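PDB 5Z6N: protein ElaA from Escherichia coli, which probably transfers an acetyl group from acetyl coenzyme A to an amine of its substrate, as N-acetyltransferases of the GNAT family do. Local coordinates for residues V14-A19 / H50-K55; A19-R24 / Q37-D42; C25-V30 / V82-R87; A63-S68 / L100-H105; Q94-T99 / Q121-S126. All blocks are in the same frame, centred on the assembly; numbering follows the deposited sequence.

The five contacts illustrate how a GNAT-type sheet is clad by helices on both faces. Contacts 1, 2 and 3 follow helix 14-31 along one face; contacts 1 and 2 share Ala19, their centres about 11 Å apart, and all three also touch the second subunit. Contacts 4 and 5 use helix 91-106 on the opposite face, with centres about 13 Å apart. Ile51 of contact 1 packs on that helix from its own strand, and an Asp40-Arg64 salt bridge ties contact 2 to contact 4. Contacts 3 and 5, centres about 17 Å apart, contain segments that, judging from relatives, probably lie near the acetyl coenzyme A site.

Contact 1 of 5, residues V14-A19 / H50-K55; sequences VSQLYA and HILGWK
Ala19 and Trp54 form the tight part of this helix-on-strand contact. The methyl CB of Ala19 rests 3.6 Å from CH2 of Trp54 and 3.9 Å from its CZ2, approaching the six-membered ring obliquely. The indole gets there because CG of Trp54 lies anti to its own carbonyl carbon (chi1 -75°), which sends the ring off the strand and lengthwise toward the helix. On its way the ring also touches Glu3 and Gln5 of the edge strand 3-8, so the tryptophan spans two neighbouring strands and the helix above them. This is the opening layer of the GNAT fold: helix 14-31 follows strand 3-8 and lies across one face of the sheet, while the side chains of strand 49-54 are dealt out to both faces. Leu52 and Trp54 point toward helix 14-31, whereas Ile51 turns to helix 91-106 behind. One helical turn before Ala19 the fit is looser. There the closest approach is 4.4 Å, between NE2 of Gln16 and CD1 of Leu52, although the CA atoms of these two residues face each other at 8.8 Å. Leu52 is itself buried, with Leu20, Leu59 and Tyr62 among its neighbours. Gln16 approaches it with its amide end, whose OE1 takes a hydrogen bond from the backbone N of Ser13, just ahead of the helix. Further out, Ser15 stands in solvent, its OG bonded to Ser13 OG, while Tyr18 on the helix's far side hydrogen-bonds through OH to Asp43 of the second subunit.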
# COMPACT_ATOMS: atom_id res chain seq x y z
N VAL B 14 -8.82 -2.60 10.01
CA VAL B 14 -8.72 -2.26 8.60
C VAL B 14 -8.20 -0.83 8.42
O VAL B 14 -7.35 -0.57 7.55
CB VAL B 14 -10.08 -2.48 7.90
CG1 VAL B 14 -10.23 -1.57 6.72
CG2 VAL B 14 -10.20 -3.91 7.45
N SER B 15 -8.67 0.10 9.25
CA SER B 15 -8.23 1.49 9.11
C SER B 15 -6.82 1.70 9.65
O SER B 15 -6.12 2.61 9.21
CB SER B 15 -9.20 2.43 9.83
OG SER B 15 -9.16 2.24 11.23
N GLN B 16 -6.39 0.87 10.60
CA GLN B 16 -5.01 0.95 11.08
C GLN B 16 -4.03 0.46 10.02
O GLN B 16 -2.96 1.04 9.83
CB GLN B 16 -4.85 0.17 12.37
CG GLN B 16 -5.39 0.88 13.60
CD GLN B 16 -5.20 0.08 14.87
OE1 GLN B 16 -5.37 -1.14 14.87
NE2 GLN B 16 -4.83 0.75 15.95
N LEU B 17 -4.39 -0.62 9.31
CA LEU B 17 -3.54 -1.10 8.22
C LEU B 17 -3.49 -0.09 7.08
O LEU B 17 -2.42 0.19 6.53
CB LEU B 17 -4.06 -2.45 7.71
CG LEU B 17 -3.31 -2.94 6.46
CD1 LEU B 17 -1.83 -3.11 6.78
CD2 LEU B 17 -3.92 -4.22 5.92
N TYR B 18 -4.65 0.47 6.72
CA TYR B 18 -4.69 1.44 5.63
C TYR B 18 -3.79 2.64 5.92
O TYR B 18 -3.12 3.15 5.02
CB TYR B 18 -6.12 1.92 5.40
CG TYR B 18 -6.29 2.61 4.07
CD1 TYR B 18 -6.41 1.88 2.90
CD2 TYR B 18 -6.30 4.00 3.98
CE1 TYR B 18 -6.56 2.50 1.68
CE2 TYR B 18 -6.45 4.63 2.76
CZ TYR B 18 -6.58 3.87 1.61
OH TYR B 18 -6.72 4.49 0.38
N ALA B 19 -3.76 3.09 7.18
CA ALA B 19 -3.04 4.31 7.52
C ALA B 19 -1.53 4.13 7.40
O ALA B 19 -0.83 5.08 7.03
CB ALA B 19 -3.42 4.75 8.93
N HIS B 50 3.81 -3.94 14.77
CA HIS B 50 3.90 -2.61 14.19
C HIS B 50 3.71 -1.56 15.27
O HIS B 50 2.91 -1.74 16.20
CB HIS B 50 2.86 -2.40 13.08
CG HIS B 50 2.75 -3.55 12.12
ND1 HIS B 50 2.14 -4.75 12.44
CD2 HIS B 50 3.20 -3.68 10.84
CE1 HIS B 50 2.20 -5.56 11.40
NE2 HIS B 50 2.84 -4.94 10.42
N ILE B 51 4.46 -0.47 15.16
CA ILE B 51 4.43 0.62 16.11
C ILE B 51 4.02 1.89 15.37
O ILE B 51 4.62 2.23 14.34
CB ILE B 51 5.78 0.78 16.82
CG1 ILE B 51 6.02 -0.46 17.69
CG2 ILE B 51 5.82 2.06 17.66
CD1 ILE B 51 7.40 -0.62 18.20
N LEU B 52 2.97 2.55 15.87
CA LEU B 52 2.34 3.67 15.19
C LEU B 52 2.33 4.87 16.12
O LEU B 52 1.94 4.76 17.29
CB LEU B 52 0.90 3.33 14.78
CG LEU B 52 0.57 1.93 14.24
CD1 LEU B 52 -0.93 1.72 14.09
CD2 LEU B 52 1.24 1.71 12.93
N GLY B 53 2.76 6.02 15.60
CA GLY B 53 2.62 7.27 16.33
C GLY B 53 1.46 8.07 15.80
O GLY B 53 1.43 8.43 14.61
N TRP B 54 0.47 8.36 16.65
CA TRP B 54 -0.75 9.05 16.24
C TRP B 54 -0.80 10.44 16.84
O TRP B 54 -0.59 10.61 18.05
CB TRP B 54 -1.99 8.25 16.64
CG TRP B 54 -2.24 7.05 15.78
CD1 TRP B 54 -1.91 5.76 16.05
CD2 TRP B 54 -2.89 7.04 14.50
NE1 TRP B 54 -2.30 4.94 15.02
CE2 TRP B 54 -2.91 5.70 14.05
CE3 TRP B 54 -3.46 8.03 13.69
CZ2 TRP B 54 -3.47 5.33 12.83
CZ3 TRP B 54 -4.01 7.66 12.48
CH2 TRP B 54 -4.01 6.32 12.06
N LYS B 55 -1.09 11.44 16.01
CA LYS B 55 -1.30 12.82 16.44
C LYS B 55 -2.69 13.23 15.97
O LYS B 55 -2.84 13.80 14.88
CB LYS B 55 -0.21 13.75 15.89
CG LYS B 55 -0.34 15.18 16.36
CD LYS B 55 0.85 16.03 15.95
CE LYS B 55 1.04 17.19 16.91
NZ LYS B 55 0.41 16.91 18.24

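Contact 2 of 5, residues A19-R24 / Q37-D42; sequences ALLQLR and QDIDGD
Arg24 grips Asp38 side-on, using two nitrogens for two different oxygens. NE donates to the carboxylate oxygen OD1 of Asp38 over 3.3 Å in a fairly straight bond (166°), meeting that oxygen on its syn side, while NH1 of Arg24 reaches the backbone O of Asp38 at 3.0 Å from above the carbonyl plane. Both acceptors lie in the plane of the guanidinium, yet the carboxylate itself stands almost upright to it, 83° away. Beside the pair, CD2 of Leu21 packs against CG1 of Ile39 at 3.7 Å, and the same methyl sits over the centre of one face of the guanidinium. The next shell fixes both charges: NH2 of Arg24 forms a salt bridge with Asp43, and OD1 of Asp38 has a second partner in Arg79. The loop is shaped by NE2 of Gln37, bonded to Ile39 O at 3.1 Å, and by an Asx turn in which Asp40 OD1 accepts from the backbone N of Asp42. Leu21 also packs on Leu21 of the second subunit. A buried arginine-aspartate network thus pins the loop after the first helix of the GNAT fold, a region that in relatives often borders the acceptor site.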
# COMPACT_ATOMS: atom_id res chain seq x y z
N ALA B 19 -3.76 3.09 7.18
CA ALA B 19 -3.04 4.31 7.52
C ALA B 19 -1.53 4.13 7.40
O ALA B 19 -0.83 5.08 7.03
CB ALA B 19 -3.42 4.75 8.93
N LEU B 20 -1.01 2.94 7.70
CA LEU B 20 0.44 2.78 7.73
C LEU B 20 1.03 2.42 6.38
O LEU B 20 2.16 2.81 6.09
CB LEU B 20 0.84 1.73 8.79
CG LEU B 20 0.34 0.29 8.70
CD1 LEU B 20 1.31 -0.57 7.90
CD2 LEU B 20 0.16 -0.27 10.10
N LEU B 21 0.29 1.70 5.53
CA LEU B 21 0.76 1.50 4.16
C LEU B 21 0.66 2.79 3.35
O LEU B 21 1.52 3.07 2.52
CB LEU B 21 -0.04 0.38 3.49
CG LEU B 21 -0.02 -0.99 4.17
CD1 LEU B 21 -1.04 -1.91 3.53
CD2 LEU B 21 1.37 -1.59 4.10
N GLN B 22 -0.39 3.58 3.60
CA GLN B 22 -0.54 4.86 2.91
C GLN B 22 0.57 5.82 3.28
O GLN B 22 1.07 6.57 2.44
CB GLN B 22 -1.91 5.46 3.24
CG GLN B 22 -2.00 6.96 3.11
CD GLN B 22 -3.35 7.50 3.57
OE1 GLN B 22 -4.29 7.60 2.78
NE2 GLN B 22 -3.46 7.84 4.85
N LEU B 23 0.98 5.81 4.55
CA LEU B 23 2.10 6.63 4.99
C LEU B 23 3.43 6.06 4.52
O LEU B 23 4.35 6.82 4.18
CB LEU B 23 2.05 6.78 6.51
CG LEU B 23 2.96 7.72 7.29
CD1 LEU B 23 4.22 6.98 7.67
CD2 LEU B 23 3.27 8.99 6.52
N ARG B 24 3.55 4.73 4.47
CA ARG B 24 4.75 4.11 3.91
C ARG B 24 4.87 4.42 2.42
O ARG B 24 5.96 4.75 1.93
CB ARG B 24 4.72 2.60 4.15
CG ARG B 24 5.32 2.16 5.47
CD ARG B 24 4.69 0.87 5.95
NE ARG B 24 4.98 -0.24 5.04
CZ ARG B 24 4.74 -1.51 5.33
NH1 ARG B 24 5.03 -2.46 4.46
NH2 ARG B 24 4.22 -1.84 6.51
N GLN B 37 8.17 -2.47 -4.35
CA GLN B 37 7.07 -3.22 -3.74
C GLN B 37 7.10 -3.01 -2.23
O GLN B 37 7.67 -3.80 -1.47
CB GLN B 37 7.18 -4.70 -4.11
CG GLN B 37 5.99 -5.54 -3.69
CD GLN B 37 4.77 -5.30 -4.55
OE1 GLN B 37 4.85 -5.28 -5.78
NE2 GLN B 37 3.62 -5.11 -3.90
N ASP B 38 6.46 -1.93 -1.79
CA ASP B 38 6.43 -1.62 -0.37
C ASP B 38 5.60 -2.63 0.42
O ASP B 38 5.89 -2.90 1.59
CB ASP B 38 5.87 -0.21 -0.15
CG ASP B 38 5.57 0.08 1.31
OD1 ASP B 38 6.50 -0.08 2.14
OD2 ASP B 38 4.42 0.43 1.63
N ILE B 39 4.59 -3.21 -0.22
CA ILE B 39 3.67 -4.13 0.44
C ILE B 39 4.13 -5.54 0.06
O ILE B 39 3.76 -6.09 -0.98
CB ILE B 39 2.22 -3.86 0.04
CG1 ILE B 39 1.82 -2.45 0.49
CG2 ILE B 39 1.28 -4.87 0.63
CD1 ILE B 39 0.76 -1.80 -0.37
N ASP B 40 4.97 -6.12 0.92
CA ASP B 40 5.74 -7.31 0.57
C ASP B 40 5.26 -8.58 1.27
O ASP B 40 5.85 -9.65 1.05
CB ASP B 40 7.22 -7.09 0.89
CG ASP B 40 7.46 -6.67 2.33
OD1 ASP B 40 6.51 -6.73 3.15
OD2 ASP B 40 8.60 -6.29 2.66
N GLY B 41 4.22 -8.51 2.10
CA GLY B 41 3.74 -9.69 2.79
C GLY B 41 4.16 -9.74 4.25
O GLY B 41 3.38 -10.16 5.11
N ASP B 42 5.38 -9.28 4.53
CA ASP B 42 5.99 -9.39 5.85
C ASP B 42 5.18 -8.75 6.98
O ASP B 42 5.59 -8.81 8.14
CB ASP B 42 7.40 -8.79 5.82
CG ASP B 42 8.30 -9.47 4.81
OD1 ASP B 42 7.90 -10.52 4.26
OD2 ASP B 42 9.41 -8.95 4.57

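Contact 3 of 5, residues C25-V30 / V82-R87; sequences CAVFVV and VSEALR
Val27 makes its contact through one methyl, CG2, which meets the ends of two charged side chains. It lies 4.0 Å from NH2 of Arg87, near the plane of the guanidinium and at its edge, and 4.0 Å from OE1 of Glu84. With CG1 of Val27 anti to the backbone N (chi1 168°), CG2 falls beside that N, anti to the carbonyl carbon, and is presented to the loop, while CG1 leans over the rim of its neighbour Phe28's ring. The loop joins strand 75-82 to helix 91-106 and probably corresponds to the loop that binds the pyrophosphate of acetyl coenzyme A in GNAT enzymes, with Arg87 at its start. Arg87 curls back on its own loop: NE and NH2 both donate to the backbone O of Val82, at 2.6 and 2.8 Å, and that oxygen lies in the guanidinium plane. Two bonds to one acceptor hold the group against rotation. Glu84 adds a long ion pair, a matter of charges only, since its OE1 lies 3.8 Å from Arg87 NH2 and well out of the guanidinium plane. The remaining nitrogen, NH1, forms a salt bridge with Glu31, one residue beyond the helical segment.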
# COMPACT_ATOMS: atom_id res chain seq x y z
N CYS B 25 3.76 4.30 1.69
CA CYS B 25 3.76 4.67 0.28
C CYS B 25 4.15 6.13 0.10
O CYS B 25 4.97 6.47 -0.76
CB CYS B 25 2.38 4.40 -0.32
SG CYS B 25 2.28 4.55 -2.12
N ALA B 26 3.59 7.01 0.93
CA ALA B 26 3.83 8.44 0.80
C ALA B 26 5.30 8.80 1.01
O ALA B 26 5.77 9.82 0.49
CB ALA B 26 2.95 9.21 1.78
N VAL B 27 6.03 7.99 1.76
CA VAL B 27 7.41 8.32 2.10
C VAL B 27 8.45 7.54 1.32
O VAL B 27 9.42 8.12 0.81
CB VAL B 27 7.67 8.06 3.60
CG1 VAL B 27 9.15 8.13 3.89
CG2 VAL B 27 6.90 9.06 4.45
N PHE B 28 8.27 6.22 1.21
CA PHE B 28 9.29 5.37 0.61
C PHE B 28 9.02 5.20 -0.88
O PHE B 28 9.96 4.89 -1.62
CB PHE B 28 9.36 4.00 1.27
CG PHE B 28 9.78 4.04 2.71
CD1 PHE B 28 10.97 4.64 3.09
CD2 PHE B 28 8.99 3.46 3.69
CE1 PHE B 28 11.36 4.68 4.41
CE2 PHE B 28 9.37 3.49 5.01
CZ PHE B 28 10.56 4.11 5.38
N VAL B 29 7.79 5.38 -1.34
CA VAL B 29 7.47 5.27 -2.75
C VAL B 29 7.40 6.64 -3.41
O VAL B 29 8.12 6.90 -4.38
CB VAL B 29 6.15 4.49 -2.95
CG1 VAL B 29 5.73 4.53 -4.41
CG2 VAL B 29 6.30 3.06 -2.48
N VAL B 30 6.56 7.53 -2.89
CA VAL B 30 6.26 8.80 -3.53
C VAL B 30 7.33 9.87 -3.37
O VAL B 30 7.83 10.42 -4.36
CB VAL B 30 4.94 9.37 -2.98
CG1 VAL B 30 4.60 10.67 -3.67
CG2 VAL B 30 3.82 8.37 -3.17
N VAL B 82 9.09 9.20 10.21
CA VAL B 82 8.41 10.34 10.80
C VAL B 82 7.79 11.13 9.66
O VAL B 82 8.43 11.33 8.62
CB VAL B 82 9.37 11.22 11.63
CG1 VAL B 82 8.66 12.49 12.07
CG2 VAL B 82 9.91 10.45 12.82
N SER B 83 6.54 11.57 9.84
CA SER B 83 5.88 12.34 8.79
C SER B 83 6.53 13.71 8.66
O SER B 83 6.88 14.35 9.65
CB SER B 83 4.38 12.47 9.09
OG SER B 83 4.14 13.39 10.14
N GLU B 84 6.69 14.16 7.40
CA GLU B 84 7.59 15.27 7.11
C GLU B 84 7.17 16.57 7.79
O GLU B 84 8.01 17.45 8.02
CB GLU B 84 7.72 15.49 5.60
CG GLU B 84 6.43 15.32 4.82
CD GLU B 84 6.36 14.00 4.10
OE1 GLU B 84 6.01 12.98 4.74
OE2 GLU B 84 6.68 13.97 2.89
N ALA B 85 5.89 16.72 8.11
CA ALA B 85 5.45 17.91 8.82
C ALA B 85 6.00 17.97 10.24
O ALA B 85 6.03 19.05 10.84
CB ALA B 85 3.92 17.97 8.86
N LEU B 86 6.47 16.84 10.79
CA LEU B 86 6.81 16.75 12.21
C LEU B 86 8.28 16.44 12.46
O LEU B 86 8.62 15.99 13.56
CB LEU B 86 5.94 15.68 12.89
CG LEU B 86 4.59 16.09 13.46
CD1 LEU B 86 3.54 16.18 12.37
CD2 LEU B 86 4.17 15.11 14.54
N ARG B 87 9.16 16.66 11.49
CA ARG B 87 10.54 16.21 11.67
C ARG B 87 11.45 17.31 12.19
O ARG B 87 11.13 18.50 12.13
CB ARG B 87 11.12 15.64 10.37
CG ARG B 87 10.21 14.69 9.65
CD ARG B 87 10.71 14.40 8.23
NE ARG B 87 10.06 13.20 7.72
CZ ARG B 87 10.01 12.89 6.44
NH1 ARG B 87 10.57 13.69 5.54
NH2 ARG B 87 9.39 11.80 6.02

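Contact 4 of 5, residues A63-S68 / L100-H105; sequences ARILKS and LETCTH
Ile65 meets Thr102 and Cys103 where helix 91-106 lies against the GNAT sheet. That helix is the connection of a beta-alpha-beta crossover between the parallel neighbours 75-82 and 112-117, and strand 59-67 runs antiparallel beside the first of them. Along the strand, Ala63 comes first: it looks to the same face as Ile65 but touches the helix one and two turns earlier, at Thr99 and Leu95. Arg64 is turned to the other face, where its guanidinium forms salt bridges with Asp40 and Asp43 of the loop that follows helix 14-31. Ile65, next in line, carries the contact. Its CG1 lies anti to the carbonyl carbon (chi1 -55°) and the chain continues extended, which drives CD1 straight at the helix, 3.7 Å from the methyl CG2 of Thr102. The branch methyl CG2 of Ile65 stays nearer the strand and reaches SG of Cys103 at 4.1 Å, so the sulfur is met by both arms of the isoleucine. Leu66 again turns from the helix, packing on Val76. The backbone N of Lys67 is bonded to the side chain of Asn48, while its own side chain touches Trp107. On the helix, CG2 of Thr102 meets Ile65 CD1 while OG1 is hydrogen-bonded to the backbone O of Lys98, one turn back.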
# COMPACT_ATOMS: atom_id res chain seq x y z
N ALA B 63 7.08 2.25 12.60
CA ALA B 63 8.16 1.29 12.39
C ALA B 63 7.60 -0.11 12.58
O ALA B 63 6.69 -0.32 13.37
CB ALA B 63 9.34 1.54 13.34
N ARG B 64 8.15 -1.06 11.82
CA ARG B 64 7.73 -2.45 11.92
C ARG B 64 8.91 -3.32 12.34
O ARG B 64 10.08 -2.98 12.12
CB ARG B 64 7.14 -2.97 10.59
CG ARG B 64 8.11 -3.77 9.74
CD ARG B 64 7.43 -4.28 8.47
NE ARG B 64 8.42 -4.57 7.44
CZ ARG B 64 8.11 -4.98 6.22
NH1 ARG B 64 6.83 -5.16 5.88
NH2 ARG B 64 9.06 -5.23 5.33
N ILE B 65 8.57 -4.45 12.95
CA ILE B 65 9.54 -5.33 13.59
C ILE B 65 9.33 -6.73 13.04
O ILE B 65 8.24 -7.30 13.19
CB ILE B 65 9.37 -5.32 15.12
CG1 ILE B 65 9.47 -3.89 15.66
CG2 ILE B 65 10.39 -6.22 15.76
CD1 ILE B 65 9.12 -3.80 17.12
N LEU B 66 10.36 -7.29 12.42
CA LEU B 66 10.31 -8.65 11.89
C LEU B 66 10.98 -9.62 12.86
O LEU B 66 12.11 -9.38 13.30
CB LEU B 66 10.97 -8.72 10.51
CG LEU B 66 10.50 -7.67 9.50
CD1 LEU B 66 11.21 -7.85 8.17
CD2 LEU B 66 9.00 -7.71 9.30
N LYS B 67 10.26 -10.69 13.20
CA LYS B 67 10.79 -11.78 14.02
C LYS B 67 10.76 -13.01 13.13
O LYS B 67 9.75 -13.72 13.05
CB LYS B 67 9.99 -11.97 15.31
CG LYS B 67 10.43 -13.17 16.12
CD LYS B 67 11.89 -13.04 16.54
CE LYS B 67 12.48 -14.39 16.91
NZ LYS B 67 13.37 -14.92 15.85
N SER B 68 11.86 -13.29 12.50
CA SER B 68 11.91 -14.33 11.53
C SER B 68 13.32 -14.82 11.26
O SER B 68 14.24 -14.40 11.89
CB SER B 68 11.27 -13.87 10.22
OG SER B 68 12.01 -12.82 9.64
N LEU B 100 12.69 -0.20 20.38
CA LEU B 100 13.67 -1.06 21.03
C LEU B 100 13.15 -1.59 22.36
O LEU B 100 13.43 -2.74 22.72
CB LEU B 100 14.98 -0.30 21.23
CG LEU B 100 15.74 -0.03 19.93
CD1 LEU B 100 16.93 0.88 20.19
CD2 LEU B 100 16.18 -1.34 19.30
N GLU B 101 12.38 -0.78 23.10
CA GLU B 101 11.69 -1.29 24.28
C GLU B 101 10.75 -2.43 23.93
O GLU B 101 10.49 -3.30 24.76
CB GLU B 101 10.93 -0.15 24.97
CG GLU B 101 10.04 -0.60 26.13
CD GLU B 101 9.07 0.48 26.58
OE1 GLU B 101 8.86 1.45 25.82
OE2 GLU B 101 8.52 0.36 27.70
N THR B 102 10.23 -2.43 22.69
CA THR B 102 9.42 -3.55 22.23
C THR B 102 10.30 -4.75 21.86
O THR B 102 9.98 -5.89 22.23
CB THR B 102 8.57 -3.12 21.04
OG1 THR B 102 7.71 -2.04 21.44
CG2 THR B 102 7.71 -4.28 20.55
N CYS B 103 11.40 -4.51 21.15
CA CYS B 103 12.36 -5.58 20.88
C CYS B 103 12.94 -6.12 22.18
O CYS B 103 13.06 -7.34 22.36
CB CYS B 103 13.48 -5.07 19.97
SG CYS B 103 12.94 -4.40 18.38
N THR B 104 13.32 -5.23 23.09
CA THR B 104 13.83 -5.64 24.40
C THR B 104 12.83 -6.54 25.12
O THR B 104 13.16 -7.66 25.52
CB THR B 104 14.16 -4.41 25.25
OG1 THR B 104 15.36 -3.80 24.76
CG2 THR B 104 14.35 -4.79 26.70
N HIS B 105 11.60 -6.05 25.29
CA HIS B 105 10.60 -6.79 26.04
C HIS B 105 10.31 -8.14 25.40
O HIS B 105 10.50 -9.19 26.02
CB HIS B 105 9.31 -5.96 26.14
CG HIS B 105 8.31 -6.51 27.11
ND1 HIS B 105 7.18 -5.82 27.49
CD2 HIS B 105 8.26 -7.69 27.77
CE1 HIS B 105 6.48 -6.54 28.34
NE2 HIS B 105 7.11 -7.69 28.53

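Contact 5 of 5, residues Q94-T99 / Q121-S126; sequences QLMSKT and QNFYQS
Met96 folds back on itself to reach Tyr124: with CG anti to the carbonyl carbon (chi1 -70°), the chain turns again at chi2 (-64°) and at chi3, so that CG, SD and CE each meet an aromatic ring of the short helix 121-124. Tyr124 approaches across the methionine at about a right angle. The terminal CE lies 3.6 Å from CD1 of Tyr124, at the edge of the ring and near its plane, and SD of Met96 is equally close to CE1 of Tyr124. The sulfur stands 5.0 Å from the ring centroid and 89° off the normal, a Met-aromatic contact at the ring edge. Phe123 takes the other end of the chain, its CE2 coming within 3.8 Å of CG of Met96 in an oblique approach. The two aromatic rings also lean together, with CD2 of Phe123 3.9 Å above the plane of the Tyr124 ring, offset toward its rim. Val80 and Leu114, from the parallel central strands, pack against both Met96 and Tyr124. The short helix, with its adjacent Phe123 and Tyr124, recalls the last helix of GNAT enzymes, which in relatives lies beside acetyl coenzyme A. A sulfur at the ring edge faces the C-H groups, whose slight positive charge suits its lone-pair density; the attraction is probably weak and mainly dispersive.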
# COMPACT_ATOMS: atom_id res chain seq x y z
N GLN B 94 11.93 9.29 19.78
CA GLN B 94 10.89 8.63 20.57
C GLN B 94 10.43 7.33 19.91
O GLN B 94 10.23 6.32 20.60
CB GLN B 94 9.72 9.58 20.78
CG GLN B 94 9.94 10.60 21.88
CD GLN B 94 9.07 11.83 21.71
OE1 GLN B 94 9.52 12.96 21.94
NE2 GLN B 94 7.82 11.62 21.30
N LEU B 95 10.27 7.34 18.59
CA LEU B 95 9.87 6.13 17.88
C LEU B 95 10.89 5.02 18.07
O LEU B 95 10.53 3.86 18.34
CB LEU B 95 9.67 6.44 16.39
CG LEU B 95 9.66 5.26 15.42
CD1 LEU B 95 8.51 4.31 15.70
CD2 LEU B 95 9.62 5.75 13.98
N MET B 96 12.17 5.35 17.94
CA MET B 96 13.22 4.34 18.01
C MET B 96 13.28 3.69 19.39
O MET B 96 13.27 2.46 19.51
CB MET B 96 14.56 4.98 17.66
CG MET B 96 14.70 5.35 16.20
SD MET B 96 14.64 3.88 15.17
CE MET B 96 16.04 2.97 15.83
N SER B 97 13.32 4.51 20.44
CA SER B 97 13.48 3.98 21.79
C SER B 97 12.28 3.15 22.22
O SER B 97 12.44 2.17 22.96
CB SER B 97 13.72 5.12 22.78
OG SER B 97 12.77 6.16 22.58
N LYS B 98 11.07 3.51 21.78
CA LYS B 98 9.91 2.70 22.10
C LYS B 98 9.89 1.40 21.30
O LYS B 98 9.37 0.39 21.78
CB LYS B 98 8.63 3.50 21.87
CG LYS B 98 8.54 4.74 22.74
CD LYS B 98 7.16 5.37 22.68
CE LYS B 98 7.00 6.44 23.76
NZ LYS B 98 7.86 7.63 23.52
N THR B 99 10.46 1.42 20.09
CA THR B 99 10.54 0.22 19.27
C THR B 99 11.62 -0.73 19.79
O THR B 99 11.47 -1.96 19.66
CB THR B 99 10.80 0.59 17.81
OG1 THR B 99 9.73 1.42 17.33
CG2 THR B 99 10.87 -0.65 16.93
N GLN B 121 23.30 7.43 9.76
CA GLN B 121 24.11 6.50 10.54
C GLN B 121 24.35 7.02 11.96
O GLN B 121 24.22 6.26 12.93
CB GLN B 121 25.44 6.25 9.83
CG GLN B 121 26.40 5.36 10.58
CD GLN B 121 27.57 4.94 9.72
OE1 GLN B 121 27.43 4.77 8.51
NE2 GLN B 121 28.74 4.79 10.34
N ASN B 122 24.71 8.29 12.11
CA ASN B 122 25.03 8.83 13.42
C ASN B 122 23.82 8.89 14.34
O ASN B 122 23.99 8.94 15.57
CB ASN B 122 25.64 10.23 13.29
CG ASN B 122 27.14 10.20 13.10
OD1 ASN B 122 27.66 10.72 12.12
ND2 ASN B 122 27.84 9.58 14.05
N PHE B 123 22.61 8.88 13.78
CA PHE B 123 21.39 8.93 14.60
C PHE B 123 21.05 7.55 15.15
O PHE B 123 20.55 7.43 16.27
CB PHE B 123 20.24 9.50 13.77
CG PHE B 123 18.86 9.25 14.35
CD1 PHE B 123 18.29 10.18 15.21
CD2 PHE B 123 18.12 8.14 13.99
CE1 PHE B 123 17.03 9.98 15.74
CE2 PHE B 123 16.85 7.93 14.52
CZ PHE B 123 16.31 8.86 15.39
N TYR B 124 21.31 6.49 14.37
CA TYR B 124 21.12 5.14 14.88
C TYR B 124 22.26 4.70 15.78
O TYR B 124 22.05 3.87 16.68
CB TYR B 124 20.96 4.15 13.72
CG TYR B 124 19.71 4.36 12.91
CD1 TYR B 124 18.45 4.25 13.49
CD2 TYR B 124 19.78 4.66 11.55
CE1 TYR B 124 17.30 4.43 12.74
CE2 TYR B 124 18.63 4.85 10.80
CZ TYR B 124 17.39 4.73 11.40
OH TYR B 124 16.25 4.92 10.65
N GLN B 125 23.47 5.23 15.57
CA GLN B 125 24.57 4.95 16.48
C GLN B 125 24.34 5.56 17.86
O GLN B 125 24.99 5.14 18.82
CB GLN B 125 25.89 5.47 15.91
CG GLN B 125 26.51 4.55 14.87
CD GLN B 125 27.73 5.16 14.20
OE1 GLN B 125 28.46 4.48 13.48
NE2 GLN B 125 27.96 6.44 14.44
N SER B 126 23.44 6.53 17.98
CA SER B 126 23.08 7.10 19.27
C SER B 126 22.07 6.23 20.03
O SER B 126 21.69 6.59 21.14
CB SER B 126 22.51 8.51 19.10
OG SER B 126 21.10 8.49 19.05